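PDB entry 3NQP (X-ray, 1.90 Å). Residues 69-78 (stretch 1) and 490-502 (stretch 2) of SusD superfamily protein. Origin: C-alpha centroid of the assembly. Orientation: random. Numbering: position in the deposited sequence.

Stretch 1 (69-78) DIILQNFDET
Stretch 2 490-502: HKLLWPIEKTMLN

How do two segments more than 400 residues apart come to lie together? Stretch 1 leaves a helix at Ile71, turns at Gln73, whose positive phi (64°, psi 25°) closes a Schellman motif, and runs extended through Phe75 (-131/129) and Asp76. Stretch 2 passes from a 3-10 segment through extended Leu493 to Glu497 into a helix starting at Lys498. The CA atoms of Asp76 and Pro495 lie 5.9 Å apart, those of Glu77 and Glu497 4.9 Å, so both stretches advance in the same direction. Together they bury 618 Å².

What does Phe75 do? Its CA-to-CB bond points toward stretch 2, and with chi1 -83° and chi2 -79° the buried ring sets its edge against the face of Trp494: centroids 4.8 Å apart, planes at 55°, Phe75 CE1 to Trp494 CE3 3.5 Å. Trp494 (m, chi2 42°) starts sideways but its end comes nearer, reaching Ile70 CG2 from CH2 at 4.0 Å. Pro495, compact and apolar, packs its CD 3.5 Å from Phe75 CD1.

Why is Glu77 so well covered? Its carbonyl meets the start of the helix: Lys498 N donates to Glu77 O at 3.1 Å (162°), while the N-cap residue contributes a CA-H...O contact, Glu497 CA to Glu77 O, 3.5 Å. The Glu77 side chain (p, t, chi3 1°) forms a salt bridge, Glu77 OE2 to Lys498 NZ at 3.3 Å; the lysine stretches out as t, t, t before turning p.

What ties the turn down? Lys491, m then t throughout, extends its amine to a backbone acceptor, NZ donating to Gln73 O at 2.8 Å. One water accepts from Lys491 NZ (3.1 Å) and, weakly, from Phe75 N (3.2 Å); another joins Phe75 O and His490 NE2, each 2.9 Å from the water oxygen.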

# COMPACT_ATOMS: atom_id res chain seq x y z
N ASP A 69 10.41 9.56 13.52
CA ASP A 69 11.68 8.90 13.16
C ASP A 69 11.61 8.10 11.85
O ASP A 69 12.58 8.10 11.06
CB ASP A 69 12.18 7.99 14.27
CG ASP A 69 12.71 8.77 15.48
OD1 ASP A 69 13.43 9.78 15.33
OD2 ASP A 69 12.40 8.32 16.60
N ILE A 70 10.52 7.38 11.62
CA ILE A 70 10.35 6.65 10.32
C ILE A 70 10.37 7.65 9.16
O ILE A 70 11.09 7.48 8.17
CB ILE A 70 9.04 5.78 10.25
CG1 ILE A 70 9.04 4.67 11.31
CG2 ILE A 70 8.86 5.11 8.84
CD1 ILE A 70 7.78 3.86 11.38
N ILE A 71 9.60 8.72 9.32
CA ILE A 71 9.44 9.73 8.31
C ILE A 71 10.78 10.38 7.99
O ILE A 71 11.06 10.61 6.83
CB ILE A 71 8.41 10.79 8.75
CG1 ILE A 71 7.01 10.17 8.78
CG2 ILE A 71 8.52 12.01 7.82
CD1 ILE A 71 5.96 10.87 9.64
N LEU A 72 11.61 10.62 9.02
CA LEU A 72 12.92 11.24 8.88
C LEU A 72 14.01 10.26 8.45
O LEU A 72 15.16 10.63 8.31
CB LEU A 72 13.33 11.96 10.20
CG LEU A 72 12.47 13.19 10.57
CD1 LEU A 72 12.66 13.66 12.02
CD2 LEU A 72 12.72 14.34 9.56
N GLN A 73 13.66 9.00 8.25
CA GLN A 73 14.67 8.01 7.91
C GLN A 73 15.70 7.78 9.05
O GLN A 73 16.81 7.34 8.77
CB GLN A 73 15.41 8.35 6.60
CG GLN A 73 14.51 8.97 5.47
CD GLN A 73 13.52 8.01 4.87
OE1 GLN A 73 13.72 6.80 4.96
NE2 GLN A 73 12.45 8.53 4.23
N ASN A 74 15.31 8.06 10.30
CA ASN A 74 16.17 7.91 11.46
C ASN A 74 16.01 6.46 11.89
O ASN A 74 15.03 6.13 12.57
CB ASN A 74 15.73 8.76 12.66
CG ASN A 74 15.90 10.25 12.46
OD1 ASN A 74 16.62 10.71 11.55
ND2 ASN A 74 15.26 11.02 13.35
N PHE A 75 16.95 5.62 11.46
CA PHE A 75 16.89 4.20 11.71
C PHE A 75 18.21 3.70 12.26
O PHE A 75 19.25 3.98 11.68
CB PHE A 75 16.60 3.45 10.42
CG PHE A 75 15.13 3.39 10.07
CD1 PHE A 75 14.29 2.47 10.70
CD2 PHE A 75 14.59 4.22 9.12
CE1 PHE A 75 12.96 2.39 10.39
CE2 PHE A 75 13.23 4.16 8.82
CZ PHE A 75 12.43 3.24 9.44
N ASP A 76 18.13 2.97 13.37
CA ASP A 76 19.28 2.24 13.95
C ASP A 76 18.72 1.25 14.98
O ASP A 76 17.49 1.10 15.11
CB ASP A 76 20.29 3.24 14.55
CG ASP A 76 19.68 4.14 15.61
OD1 ASP A 76 18.85 3.66 16.42
OD2 ASP A 76 20.02 5.35 15.65
N GLU A 77 19.58 0.58 15.74
CA GLU A 77 19.11 -0.45 16.66
C GLU A 77 18.24 0.04 17.84
O GLU A 77 17.67 -0.78 18.55
CB GLU A 77 20.27 -1.29 17.20
CG GLU A 77 21.14 -0.55 18.17
CD GLU A 77 22.23 -1.43 18.80
OE1 GLU A 77 22.37 -2.64 18.49
OE2 GLU A 77 22.93 -0.88 19.66
N THR A 78 18.15 1.36 18.07
CA THR A 78 17.21 1.89 19.07
C THR A 78 16.10 2.73 18.43
O THR A 78 15.28 3.29 19.14
CB THR A 78 17.92 2.69 20.18
OG1 THR A 78 18.72 3.72 19.60
CG2 THR A 78 18.84 1.75 21.01
N HIS A 490 22.51 1.24 3.58
CA HIS A 490 22.01 0.23 4.53
C HIS A 490 20.58 0.52 4.97
O HIS A 490 19.86 -0.39 5.37
CB HIS A 490 22.94 0.11 5.74
CG HIS A 490 22.93 1.32 6.63
ND1 HIS A 490 23.59 2.48 6.31
CD2 HIS A 490 22.34 1.55 7.84
CE1 HIS A 490 23.42 3.37 7.28
NE2 HIS A 490 22.66 2.83 8.22
N LYS A 491 20.13 1.78 4.85
CA LYS A 491 18.77 2.14 5.28
C LYS A 491 17.68 1.77 4.26
O LYS A 491 16.49 2.08 4.51
CB LYS A 491 18.66 3.64 5.57
CG LYS A 491 19.48 4.15 6.79
CD LYS A 491 19.17 5.61 7.07
CE LYS A 491 19.96 6.20 8.23
NZ LYS A 491 19.58 7.68 8.38
N LEU A 492 18.04 1.13 3.14
CA LEU A 492 17.02 0.53 2.27
C LEU A 492 16.21 -0.52 3.05
O LEU A 492 15.01 -0.68 2.80
CB LEU A 492 17.65 -0.11 1.03
CG LEU A 492 18.40 0.76 0.01
CD1 LEU A 492 19.06 -0.15 -1.05
CD2 LEU A 492 17.45 1.80 -0.62
N LEU A 493 16.90 -1.24 3.97
CA LEU A 493 16.32 -2.23 4.86
C LEU A 493 16.20 -1.67 6.27
O LEU A 493 16.84 -0.69 6.61
CB LEU A 493 17.08 -3.56 4.85
CG LEU A 493 17.31 -4.17 3.45
CD1 LEU A 493 18.17 -5.45 3.53
CD2 LEU A 493 15.99 -4.43 2.71
N TRP A 494 15.31 -2.25 7.05
CA TRP A 494 15.04 -1.80 8.40
C TRP A 494 15.82 -2.61 9.46
O TRP A 494 16.08 -3.83 9.28
CB TRP A 494 13.54 -1.89 8.68
CG TRP A 494 12.63 -1.05 7.82
CD1 TRP A 494 12.72 -0.85 6.48
CD2 TRP A 494 11.45 -0.37 8.26
NE1 TRP A 494 11.66 -0.06 6.04
CE2 TRP A 494 10.87 0.23 7.13
CE3 TRP A 494 10.82 -0.23 9.51
CZ2 TRP A 494 9.68 0.97 7.20
CZ3 TRP A 494 9.66 0.53 9.59
CH2 TRP A 494 9.09 1.11 8.45
N PRO A 495 16.26 -1.93 10.52
CA PRO A 495 17.01 -2.68 11.53
C PRO A 495 16.07 -3.37 12.52
O PRO A 495 14.87 -3.11 12.53
CB PRO A 495 17.77 -1.58 12.24
CG PRO A 495 16.80 -0.38 12.21
CD PRO A 495 16.00 -0.54 10.95
N ILE A 496 16.62 -4.28 13.31
CA ILE A 496 15.88 -4.84 14.42
C ILE A 496 16.44 -4.31 15.76
O ILE A 496 17.61 -3.87 15.84
CB ILE A 496 15.80 -6.36 14.32
CG1 ILE A 496 17.18 -6.98 14.40
CG2 ILE A 496 15.11 -6.80 12.96
CD1 ILE A 496 17.10 -8.49 14.56
N GLU A 497 15.60 -4.38 16.79
CA GLU A 497 15.86 -3.80 18.12
C GLU A 497 17.03 -4.49 18.83
O GLU A 497 17.09 -5.72 18.85
CB GLU A 497 14.68 -4.01 19.12
CG GLU A 497 13.32 -3.69 18.75
CD GLU A 497 12.66 -4.82 18.03
OE1 GLU A 497 12.97 -4.93 16.84
OE2 GLU A 497 11.87 -5.58 18.61
N LYS A 498 17.85 -3.68 19.49
CA LYS A 498 18.92 -4.13 20.36
C LYS A 498 18.40 -5.12 21.39
O LYS A 498 19.05 -6.10 21.66
CB LYS A 498 19.53 -2.92 21.11
CG LYS A 498 20.81 -3.21 21.92
CD LYS A 498 21.25 -1.99 22.77
CE LYS A 498 22.63 -2.20 23.49
NZ LYS A 498 23.82 -2.11 22.54
N THR A 499 17.24 -4.85 21.99
CA THR A 499 16.73 -5.73 23.05
C THR A 499 16.50 -7.13 22.52
O THR A 499 16.88 -8.12 23.17
CB THR A 499 15.41 -5.22 23.70
OG1 THR A 499 14.52 -4.77 22.67
CG2 THR A 499 15.69 -4.10 24.66
N MSE A 500 15.90 -7.23 21.33
CA MSE A 500 15.70 -8.54 20.66
C MSE A 500 17.02 -9.24 20.34
O MSE A 500 17.14 -10.47 20.47
CB MSE A 500 14.87 -8.39 19.38
CG MSE A 500 13.45 -8.89 19.49
SE MSE A 500 12.65 -9.51 17.81
CE MSE A 500 13.42 -8.17 16.68
N LEU A 501 17.99 -8.47 19.87
CA LEU A 501 19.32 -9.01 19.58
C LEU A 501 19.94 -9.56 20.85
O LEU A 501 20.51 -10.64 20.83
CB LEU A 501 20.24 -7.93 18.97
CG LEU A 501 19.97 -7.53 17.51
CD1 LEU A 501 20.97 -6.43 17.07
CD2 LEU A 501 20.03 -8.77 16.57
N ASN A 502 19.82 -8.83 21.96
CA ASN A 502 20.37 -9.29 23.24
C ASN A 502 19.68 -10.59 23.76
O ASN A 502 20.37 -11.50 24.22
CB ASN A 502 20.35 -8.17 24.31
CG ASN A 502 21.30 -7.00 23.96
OD1 ASN A 502 22.10 -7.09 23.03
ND2 ASN A 502 21.18 -5.89 24.70
O HOH W 1 19.53 7.49 11.45
O HOH W 2 21.98 3.85 10.84